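Local atomic coordinates of PreproPTTH (Bombyx mori, PDB entry 5AOQ), a protein that acts as the prothoracicotropic neurohormone of the silkworm, a dimeric cystine-knot ligand that is recognised by the receptor tyrosine kinase Torso and is linked to the timing of metamorphosis. Residues K18-E24 against I35-C40; L26-P32 against T62-E68; S71-L75 against Y83-A87. The protein carries 1 engineered substitution. All blocks are in the same frame, centred on the assembly; numbering follows the deposited sequence.

Along the chain, contacts 1 and 2 interleave: residues 26-32 lie between the strands of contact 1, and 62-68 follow later; contact 3 comes last. Two antiparallel pairs organise the fold: strands 20-24 and 35-39 form contact 1, while contacts 2 and 3 reach 55-65 and 86-97. The centres of contacts 1 and 2 lie about 20 Å apart, of contacts 2 and 3 about 11 Å, and of contacts 1 and 3 about 27 Å. Leu26 meets Ile35 between the first two; Lys65 N and Val86 O, 2.8 Å apart, make a probable hydrogen bond between the last two. This elongated cystine-knot protomer touches its second subunit and Torso at all three contacts.

Contact 1 of 3, residues K18-E24 against I35-C40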
loop_
_atom_site.group_PDB
_atom_site.type_symbol
_atom_site.label_atom_id
_atom_site.label_comp_id
_atom_site.label_asym_id
_atom_site.label_seq_id
_atom_site.Cartn_x
_atom_site.Cartn_y
_atom_site.Cartn_z
ATOM N N LYS D 18 26.934 -4.809 15.282
ATOM C CA LYS D 18 25.818 -5.743 15.333
ATOM C C LYS D 18 24.502 -5.065 14.972
ATOM O O LYS D 18 24.267 -3.912 15.334
ATOM C CB LYS D 18 25.710 -6.367 16.726
ATOM C CG LYS D 18 26.878 -7.270 17.105
ATOM C CD LYS D 18 26.949 -8.532 16.248
ATOM C CE LYS D 18 25.750 -9.443 16.468
ATOM N NZ LYS D 18 25.848 -10.698 15.676
ATOM N N TYR D 19 23.654 -5.793 14.252
ATOM C CA TYR D 19 22.324 -5.311 13.906
ATOM C C TYR D 19 21.299 -6.401 14.206
ATOM O O TYR D 19 21.493 -7.565 13.851
ATOM C CB TYR D 19 22.263 -4.887 12.435
ATOM C CG TYR D 19 22.174 -6.035 11.457
ATOM C CD1 TYR D 19 23.251 -6.888 11.255
ATOM C CD2 TYR D 19 21.012 -6.262 10.731
ATOM C CE1 TYR D 19 23.170 -7.938 10.361
ATOM C CE2 TYR D 19 20.923 -7.309 9.835
ATOM C CZ TYR D 19 22.005 -8.143 9.654
ATOM O OH TYR D 19 21.920 -9.187 8.761
ATOM N N LYS D 20 20.219 -6.016 14.879
ATOM C CA LYS D 20 19.184 -6.958 15.292
ATOM C C LYS D 20 17.860 -6.626 14.611
ATOM O O LYS D 20 17.444 -5.465 14.563
ATOM C CB LYS D 20 19.032 -6.939 16.815
ATOM C CG LYS D 20 18.100 -8.006 17.371
ATOM C CD LYS D 20 17.794 -7.772 18.846
ATOM C CE LYS D 20 19.052 -7.875 19.701
ATOM N NZ LYS D 20 18.772 -7.688 21.152
ATOM N N LYS D 21 17.206 -7.656 14.083
ATOM C CA LYS D 21 15.934 -7.494 13.389
ATOM C C LYS D 21 14.739 -7.578 14.329
ATOM O O LYS D 21 14.745 -8.326 15.307
ATOM C CB LYS D 21 15.793 -8.550 12.292
ATOM C CG LYS D 21 16.587 -8.239 11.037
ATOM C CD LYS D 21 16.397 -9.310 9.981
ATOM C CE LYS D 21 17.210 -9.017 8.730
ATOM N NZ LYS D 21 16.984 -10.029 7.660
ATOM N N GLU D 22 13.712 -6.798 14.010
ATOM C CA GLU D 22 12.473 -6.770 14.774
ATOM C C GLU D 22 11.322 -6.462 13.828
ATOM O O GLU D 22 11.541 -5.983 12.714
ATOM C CB GLU D 22 12.539 -5.730 15.895
ATOM C CG GLU D 22 13.610 -6.005 16.938
ATOM C CD GLU D 22 13.577 -5.010 18.082
ATOM O OE1 GLU D 22 12.805 -4.032 18.002
ATOM O OE2 GLU D 22 14.324 -5.209 19.064
ATOM N N ILE D 23 10.101 -6.731 14.278
ATOM C CA ILE D 23 8.916 -6.510 13.458
ATOM C C ILE D 23 8.066 -5.397 14.051
ATOM O O ILE D 23 7.858 -5.337 15.263
ATOM C CB ILE D 23 8.067 -7.789 13.327
ATOM C CG1 ILE D 23 8.913 -8.922 12.735
ATOM C CG2 ILE D 23 6.831 -7.522 12.464
ATOM C CD1 ILE D 23 8.201 -10.256 12.645
ATOM N N GLU D 24 7.581 -4.519 13.179
ATOM C CA GLU D 24 6.674 -3.451 13.573
ATOM C C GLU D 24 5.280 -3.760 13.037
ATOM O O GLU D 24 5.088 -3.910 11.829
ATOM C CB GLU D 24 7.177 -2.104 13.055
ATOM C CG GLU D 24 6.485 -0.899 13.668
ATOM C CD GLU D 24 7.043 0.414 13.154
ATOM O OE1 GLU D 24 8.037 0.385 12.399
ATOM O OE2 GLU D 24 6.488 1.476 13.507
ATOM N N ILE D 35 6.183 -4.618 9.339
ATOM C CA ILE D 35 7.343 -3.886 8.838
ATOM C C ILE D 35 8.631 -4.456 9.421
ATOM O O ILE D 35 8.698 -4.777 10.608
ATOM C CB ILE D 35 7.242 -2.373 9.168
ATOM C CG1 ILE D 35 6.578 -1.608 8.024
ATOM C CG2 ILE D 35 8.617 -1.754 9.432
ATOM C CD1 ILE D 35 5.274 -2.200 7.546
ATOM N N GLU D 36 9.648 -4.572 8.573
ATOM C CA GLU D 36 10.955 -5.068 8.988
ATOM C C GLU D 36 11.816 -3.929 9.529
ATOM O O GLU D 36 12.052 -2.940 8.836
ATOM C CB GLU D 36 11.657 -5.758 7.815
ATOM C CG GLU D 36 13.034 -6.314 8.144
ATOM C CD GLU D 36 13.664 -7.037 6.969
ATOM O OE1 GLU D 36 12.939 -7.360 6.006
ATOM O OE2 GLU D 36 14.888 -7.283 7.008
ATOM N N THR D 37 12.276 -4.077 10.770
ATOM C CA THR D 37 13.105 -3.062 11.418
ATOM C C THR D 37 14.439 -3.652 11.870
ATOM O O THR D 37 14.468 -4.596 12.656
ATOM C CB THR D 37 12.385 -2.449 12.638
ATOM O OG1 THR D 37 11.125 -1.906 12.230
ATOM C CG2 THR D 37 13.228 -1.348 13.274
ATOM N N ARG D 38 15.535 -3.080 11.376
ATOM C CA ARG D 38 16.878 -3.549 11.714
ATOM C C ARG D 38 17.576 -2.574 12.656
ATOM O O ARG D 38 18.203 -1.613 12.211
ATOM C CB ARG D 38 17.711 -3.735 10.443
ATOM C CG ARG D 38 17.120 -4.730 9.459
ATOM C CD ARG D 38 17.845 -4.695 8.126
ATOM N NE ARG D 38 17.255 -5.613 7.156
ATOM C CZ ARG D 38 17.626 -5.699 5.883
ATOM N NH1 ARG D 38 18.592 -4.920 5.411
ATOM N NH2 ARG D 38 17.027 -6.564 5.076
ATOM N N ASN D 39 17.481 -2.836 13.956
ATOM C CA ASN D 39 18.073 -1.957 14.960
ATOM C C ASN D 39 19.513 -2.357 15.264
ATOM O O ASN D 39 20.041 -3.290 14.663
ATOM C CB ASN D 39 17.242 -1.978 16.244
ATOM C CG ASN D 39 15.795 -1.601 16.006
ATOM O OD1 ASN D 39 14.886 -2.395 16.251
ATOM N ND2 ASN D 39 15.572 -0.384 15.524
ATOM N N CYS D 40 20.141 -1.642 16.193
ATOM C CA CYS D 40 21.501 -1.955 16.621
ATOM C C CYS D 40 21.482 -2.793 17.893
ATOM O O CYS D 40 21.524 -2.257 19.001
ATOM C CB CYS D 40 22.304 -0.676 16.853
ATOM S SG CYS D 40 22.619 0.318 15.372
#
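Lys21 extends its aliphatic chain alongside Glu36 and Arg38, with CE of Lys21 3.4 Å from OE2 of Glu36 and 3.8 Å from NE of Arg38. The same carboxylate oxygen holds both cations: OE2 of Glu36 makes a salt bridge to NZ of Lys21 at 3.5 Å and a shorter one to NE of Arg38 at 2.9 Å. It thereby offsets the closeness of two positive groups, NZ of Lys21 and NH2 of Arg38 being 4.3 Å apart. NH2 of Arg38 also hydrogen-bonds to Leu58 O of the second hormone subunit, and Lys21 has weak hydrogen bonds to Cys195 and Gln196 of Torso. Beneath these side chains runs an antiparallel beta hairpin of the cystine-knot fold, its strand axes at 148°. Lys20-Asn39, Glu22-Thr37 and Glu24-Ile35 are its hydrogen-bonded pairs, each closed by two backbone bonds, such as Glu22 N to Thr37 O at 2.7 Å and Thr37 N to Glu22 O at 2.8 Å. Lys21-Arg38 and Ile23-Glu36 alternate as non-hydrogen-bonded pairs, with their side chains on the opposite face. Past the strands, the edge of the Tyr19 ring meets Arg38, CD2 to CB 4.2 Å, and Cys40 joins Cys96 in a disulfide.

Contact 2 of 3, residues L26-P32 against T62-E68; sequences LGENSVP and TILKRRE
Residues 26-32 form an irregular loop laid against the end of strand 55-65 and beyond. Leu26 (58/14) and Gly27 (70/165) lead into a type I turn, Gly27 to Ser30, through Glu28 (-76/-12) and Asn29 (-69/-19), its Ser30 N to Gly27 O bond weak at 3.5 Å; Ser30 (-85/138), Val31 (-64/-54) and Pro32 (-82/91) follow. Nearest CA pairs are Asn29-Arg66 at 6.3 Å, Ser30-Leu64 at 5.9 Å and Pro32-Ile63 at 6.5 Å. Ile63, with chi1 m and chi2 near 95°, puts CG1 3.6 Å from CG of Pro32 (C-gamma endo) and 4.1 Å from CD1 of Leu26 (mt). Val31, chi1 t, sets CG2 3.9 Å from CB of Leu64 (mt). Ser30, chi1 m, donates a hydrogen bond from OG to Leu26 O at 2.9 Å. Arg66 (m, t, p, chi4 89°) passes CG 3.3 Å from O and CD 3.6 Å from CB of Asn29 (m, chi2 8°). Trp85 touches Val31, Leu64 and Arg66. The 20-24/35-39 hairpin connection thus folds over strand 55-65 of the other antiparallel pair of the cystine-knot protomer. No hydrogen bond joins the segments; apolar contacts and the aliphatic part of Arg66 against Asn29 make the fit depend on shape.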
loop_
_atom_site.group_PDB
_atom_site.type_symbol
_atom_site.label_atom_id
_atom_site.label_comp_id
_atom_site.label_asym_id
_atom_site.label_seq_id
_atom_site.Cartn_x
_atom_site.Cartn_y
_atom_site.Cartn_z
ATOM N N LEU D 26 2.159 -1.999 13.437
ATOM C CA LEU D 26 1.416 -0.871 12.871
ATOM C C LEU D 26 -0.079 -1.163 12.749
ATOM O O LEU D 26 -0.804 -0.439 12.064
ATOM C CB LEU D 26 1.972 -0.488 11.495
ATOM C CG LEU D 26 3.400 0.054 11.442
ATOM C CD1 LEU D 26 3.839 0.227 10.000
ATOM C CD2 LEU D 26 3.497 1.374 12.192
ATOM N N GLY D 27 -0.544 -2.215 13.416
ATOM C CA GLY D 27 -1.947 -2.578 13.367
ATOM C C GLY D 27 -2.363 -3.107 12.008
ATOM O O GLY D 27 -1.647 -2.957 11.019
ATOM N N GLU D 28 -3.533 -3.736 11.967
ATOM C CA GLU D 28 -4.052 -4.315 10.736
ATOM C C GLU D 28 -4.587 -3.221 9.813
ATOM O O GLU D 28 -4.864 -3.466 8.638
ATOM C CB GLU D 28 -5.147 -5.335 11.056
ATOM C CG GLU D 28 -5.544 -6.221 9.888
ATOM C CD GLU D 28 -6.491 -7.332 10.299
ATOM O OE1 GLU D 28 -7.028 -7.270 11.425
ATOM O OE2 GLU D 28 -6.696 -8.268 9.499
ATOM N N ASN D 29 -4.726 -2.013 10.352
ATOM C CA ASN D 29 -5.230 -0.878 9.589
ATOM C C ASN D 29 -4.252 -0.410 8.513
ATOM O O ASN D 29 -4.639 0.280 7.571
ATOM C CB ASN D 29 -5.550 0.285 10.530
ATOM C CG ASN D 29 -6.774 0.021 11.385
ATOM O OD1 ASN D 29 -7.315 -1.085 11.392
ATOM N ND2 ASN D 29 -7.220 1.040 12.110
ATOM N N SER D 30 -2.986 -0.790 8.655
ATOM C CA SER D 30 -1.962 -0.425 7.681
ATOM C C SER D 30 -1.942 -1.423 6.532
ATOM O O SER D 30 -2.059 -2.631 6.750
ATOM C CB SER D 30 -0.584 -0.362 8.345
ATOM O OG SER D 30 -0.562 0.590 9.394
ATOM N N VAL D 31 -1.800 -0.920 5.310
ATOM C CA VAL D 31 -1.733 -1.790 4.142
ATOM C C VAL D 31 -0.478 -2.654 4.246
ATOM O O VAL D 31 -0.567 -3.879 4.165
ATOM C CB VAL D 31 -1.753 -0.980 2.822
ATOM C CG1 VAL D 31 -1.371 -1.857 1.629
ATOM C CG2 VAL D 31 -3.119 -0.355 2.614
ATOM N N PRO D 32 0.695 -2.024 4.433
ATOM C CA PRO D 32 1.859 -2.816 4.834
ATOM C C PRO D 32 1.837 -3.046 6.340
ATOM O O PRO D 32 2.349 -2.217 7.091
ATOM C CB PRO D 32 3.038 -1.942 4.414
ATOM C CG PRO D 32 2.522 -0.557 4.554
ATOM C CD PRO D 32 1.061 -0.618 4.180
ATOM N N THR D 62 6.641 4.381 2.889
ATOM C CA THR D 62 5.293 4.936 2.816
ATOM C C THR D 62 4.246 3.947 3.328
ATOM O O THR D 62 4.236 2.781 2.932
ATOM C CB THR D 62 4.939 5.338 1.371
ATOM O OG1 THR D 62 5.962 6.189 0.842
ATOM C CG2 THR D 62 3.607 6.065 1.327
ATOM N N ILE D 63 3.373 4.428 4.211
ATOM C CA ILE D 63 2.259 3.632 4.729
ATOM C C ILE D 63 0.932 4.345 4.471
ATOM O O ILE D 63 0.873 5.574 4.482
ATOM C CB ILE D 63 2.421 3.347 6.242
ATOM C CG1 ILE D 63 3.564 2.360 6.474
ATOM C CG2 ILE D 63 1.133 2.788 6.848
ATOM C CD1 ILE D 63 4.873 3.021 6.786
ATOM N N LEU D 64 -0.125 3.566 4.251
ATOM C CA LEU D 64 -1.451 4.111 3.970
ATOM C C LEU D 64 -2.365 4.016 5.191
ATOM O O LEU D 64 -2.380 2.998 5.883
ATOM C CB LEU D 64 -2.090 3.377 2.789
ATOM C CG LEU D 64 -1.350 3.433 1.449
ATOM C CD1 LEU D 64 -2.108 2.656 0.387
ATOM C CD2 LEU D 64 -1.134 4.865 1.000
ATOM N N LYS D 65 -3.123 5.083 5.447
ATOM C CA LYS D 65 -4.051 5.130 6.580
ATOM C C LYS D 65 -5.493 4.873 6.132
ATOM O O LYS D 65 -5.797 4.932 4.942
ATOM C CB LYS D 65 -3.951 6.481 7.293
ATOM C CG LYS D 65 -2.547 6.829 7.779
ATOM C CD LYS D 65 -2.090 5.939 8.933
ATOM C CE LYS D 65 -2.774 6.313 10.240
ATOM N NZ LYS D 65 -2.261 5.516 11.390
ATOM N N ARG D 66 -6.376 4.609 7.095
ATOM C CA ARG D 66 -7.734 4.139 6.807
ATOM C C ARG D 66 -8.822 5.197 7.048
ATOM O O ARG D 66 -8.528 6.377 7.239
ATOM C CB ARG D 66 -8.020 2.885 7.645
ATOM C CG ARG D 66 -7.565 1.595 6.988
ATOM C CD ARG D 66 -7.901 0.388 7.848
ATOM N NE ARG D 66 -9.342 0.166 7.962
ATOM C CZ ARG D 66 -10.061 -0.581 7.129
ATOM N NH1 ARG D 66 -9.486 -1.192 6.099
ATOM N NH2 ARG D 66 -11.366 -0.720 7.324
ATOM N N ARG D 67 -10.076 4.746 7.025
ATOM C CA ARG D 67 -11.252 5.609 7.118
ATOM C C ARG D 67 -11.295 6.465 8.384
ATOM O O ARG D 67 -11.739 7.613 8.345
ATOM C CB ARG D 67 -12.525 4.757 7.058
ATOM C CG ARG D 67 -12.600 3.797 5.871
ATOM C CD ARG D 67 -13.749 2.806 6.019
ATOM N NE ARG D 67 -13.643 2.009 7.240
ATOM C CZ ARG D 67 -14.420 0.970 7.530
ATOM N NH1 ARG D 67 -15.367 0.583 6.686
ATOM N NH2 ARG D 67 -14.247 0.310 8.667
ATOM N N GLU D 68 -10.848 5.898 9.502
ATOM C CA GLU D 68 -10.951 6.555 10.805
ATOM C C GLU D 68 -10.324 7.948 10.815
ATOM O O GLU D 68 -10.714 8.809 11.604
ATOM C CB GLU D 68 -10.290 5.697 11.887
ATOM C CG GLU D 68 -10.907 4.319 12.056
ATOM C CD GLU D 68 -10.223 3.505 13.137
ATOM O OE1 GLU D 68 -9.423 4.083 13.903
ATOM O OE2 GLU D 68 -10.481 2.285 13.220
#

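Contact 3 of 3, residues S71-L75 against Y83-A87; sequences SQESL and YRWVA
At 42° to one another, end to end, run 71-75, which has no regular structure, and 83-87, which leads into strand 86-97. Residues 71-75 bend through Ser71 (56/75), Gln72 (-71/-177), Glu73 (-65/110) and Ser74 (-78/149). Tyr83 has a positive phi (69/-47), and its O accepts a weak hydrogen bond from OG of Ser71 (chi1 m) at 2.9 Å. Arg84 points away from 71-75 and makes a salt bridge with Asp29 of Torso. Trp85, chi1 m and chi2 84°, likewise points away; its ring forms a cation-pi contact with Lys82 of the second subunit. Val86, extended (-147/131) with chi1 t, points toward the curved run: CG2 is 3.3 Å from CA of Ser71, and CG1 is 3.3 Å from O of Gln72 and 3.8 Å from CB of Ser74 (chi1 p). Ala87 (-91/132) offers O to a CA-H...O contact with CA of Ser74 at 3.4 Å, their CA atoms 5.0 Å apart. This is the long connection of a beta hairpin, folding back beside its returning strand at one end of the cystine-knot protomer.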
loop_
_atom_site.group_PDB
_atom_site.type_symbol
_atom_site.label_atom_id
_atom_site.label_comp_id
_atom_site.label_asym_id
_atom_site.label_seq_id
_atom_site.Cartn_x
_atom_site.Cartn_y
_atom_site.Cartn_z
ATOM N N SER D 71 -8.242 12.057 6.899
ATOM C CA SER D 71 -7.437 12.116 5.689
ATOM C C SER D 71 -6.537 13.346 5.690
ATOM O O SER D 71 -6.792 14.317 4.975
ATOM C CB SER D 71 -8.325 12.107 4.442
ATOM O OG SER D 71 -9.033 10.886 4.337
ATOM N N GLN D 72 -5.480 13.296 6.494
ATOM C CA GLN D 72 -4.527 14.396 6.580
ATOM C C GLN D 72 -3.693 14.485 5.304
ATOM O O GLN D 72 -3.912 13.731 4.356
ATOM C CB GLN D 72 -3.624 14.226 7.804
ATOM C CG GLN D 72 -4.387 14.200 9.122
ATOM C CD GLN D 72 -3.474 14.122 10.331
ATOM O OE1 GLN D 72 -2.250 14.119 10.200
ATOM N NE2 GLN D 72 -4.068 14.062 11.517
ATOM N N GLU D 73 -2.737 15.408 5.288
ATOM C CA GLU D 73 -1.981 15.709 4.075
ATOM C C GLU D 73 -1.126 14.535 3.607
ATOM O O GLU D 73 -0.127 14.188 4.237
ATOM C CB GLU D 73 -1.090 16.933 4.299
ATOM C CG GLU D 73 -0.346 17.403 3.054
ATOM C CD GLU D 73 -1.279 17.798 1.925
ATOM O OE1 GLU D 73 -2.433 18.181 2.211
ATOM O OE2 GLU D 73 -0.859 17.724 0.751
ATOM N N SER D 74 -1.530 13.933 2.492
ATOM C CA SER D 74 -0.725 12.914 1.834
ATOM C C SER D 74 0.395 13.589 1.058
ATOM O O SER D 74 0.234 14.711 0.580
ATOM C CB SER D 74 -1.579 12.066 0.889
ATOM O OG SER D 74 -1.996 12.831 -0.228
ATOM N N LEU D 75 1.529 12.910 0.931
ATOM C CA LEU D 75 2.638 13.444 0.153
ATOM C C LEU D 75 2.244 13.510 -1.317
ATOM O O LEU D 75 2.289 14.574 -1.936
ATOM C CB LEU D 75 3.894 12.587 0.332
ATOM C CG LEU D 75 4.324 12.322 1.778
ATOM C CD1 LEU D 75 5.656 11.589 1.803
ATOM C CD2 LEU D 75 4.406 13.611 2.584
ATOM N N TYR D 83 -9.630 10.932 0.196
ATOM C CA TYR D 83 -10.899 10.847 0.925
ATOM C C TYR D 83 -10.970 9.677 1.915
ATOM O O TYR D 83 -11.375 9.862 3.064
ATOM C CB TYR D 83 -12.067 10.754 -0.064
ATOM C CG TYR D 83 -11.915 11.655 -1.272
ATOM C CD1 TYR D 83 -12.048 13.032 -1.157
ATOM C CD2 TYR D 83 -11.638 11.126 -2.527
ATOM C CE1 TYR D 83 -11.908 13.858 -2.256
ATOM C CE2 TYR D 83 -11.497 11.944 -3.632
ATOM C CZ TYR D 83 -11.632 13.308 -3.492
ATOM O OH TYR D 83 -11.492 14.124 -4.590
ATOM N N ARG D 84 -10.568 8.492 1.459
ATOM C CA ARG D 84 -10.633 7.271 2.257
ATOM C C ARG D 84 -9.248 6.855 2.753
ATOM O O ARG D 84 -9.110 6.293 3.840
ATOM C CB ARG D 84 -11.257 6.140 1.432
ATOM C CG ARG D 84 -12.601 6.493 0.799
ATOM C CD ARG D 84 -12.779 5.848 -0.570
ATOM N NE ARG D 84 -13.095 4.424 -0.486
ATOM C CZ ARG D 84 -13.347 3.651 -1.538
ATOM N NH1 ARG D 84 -13.320 4.157 -2.764
ATOM N NH2 ARG D 84 -13.627 2.367 -1.366
ATOM N N TRP D 85 -8.227 7.137 1.943
ATOM C CA TRP D 85 -6.847 6.759 2.253
ATOM C C TRP D 85 -5.889 7.949 2.239
ATOM O O TRP D 85 -6.141 8.959 1.582
ATOM C CB TRP D 85 -6.354 5.706 1.256
ATOM C CG TRP D 85 -7.147 4.435 1.259
ATOM C CD1 TRP D 85 -8.306 4.191 0.583
ATOM C CD2 TRP D 85 -6.831 3.228 1.962
ATOM N NE1 TRP D 85 -8.734 2.908 0.825
ATOM C CE2 TRP D 85 -7.847 2.297 1.671
ATOM C CE3 TRP D 85 -5.790 2.846 2.813
ATOM C CZ2 TRP D 85 -7.852 1.007 2.199
ATOM C CZ3 TRP D 85 -5.797 1.567 3.338
ATOM C CH2 TRP D 85 -6.820 0.663 3.028
ATOM N N VAL D 86 -4.789 7.808 2.972
ATOM C CA VAL D 86 -3.710 8.792 2.981
ATOM C C VAL D 86 -2.357 8.124 3.165
ATOM O O VAL D 86 -2.170 7.311 4.070
ATOM C CB VAL D 86 -3.894 9.850 4.092
ATOM C CG1 VAL D 86 -2.643 10.721 4.253
ATOM C CG2 VAL D 86 -5.102 10.706 3.812
ATOM N N ALA D 87 -1.417 8.489 2.297
ATOM C CA ALA D 87 -0.057 7.971 2.361
ATOM C C ALA D 87 0.806 8.877 3.225
ATOM O O ALA D 87 0.801 10.097 3.059
ATOM C CB ALA D 87 0.532 7.851 0.967
#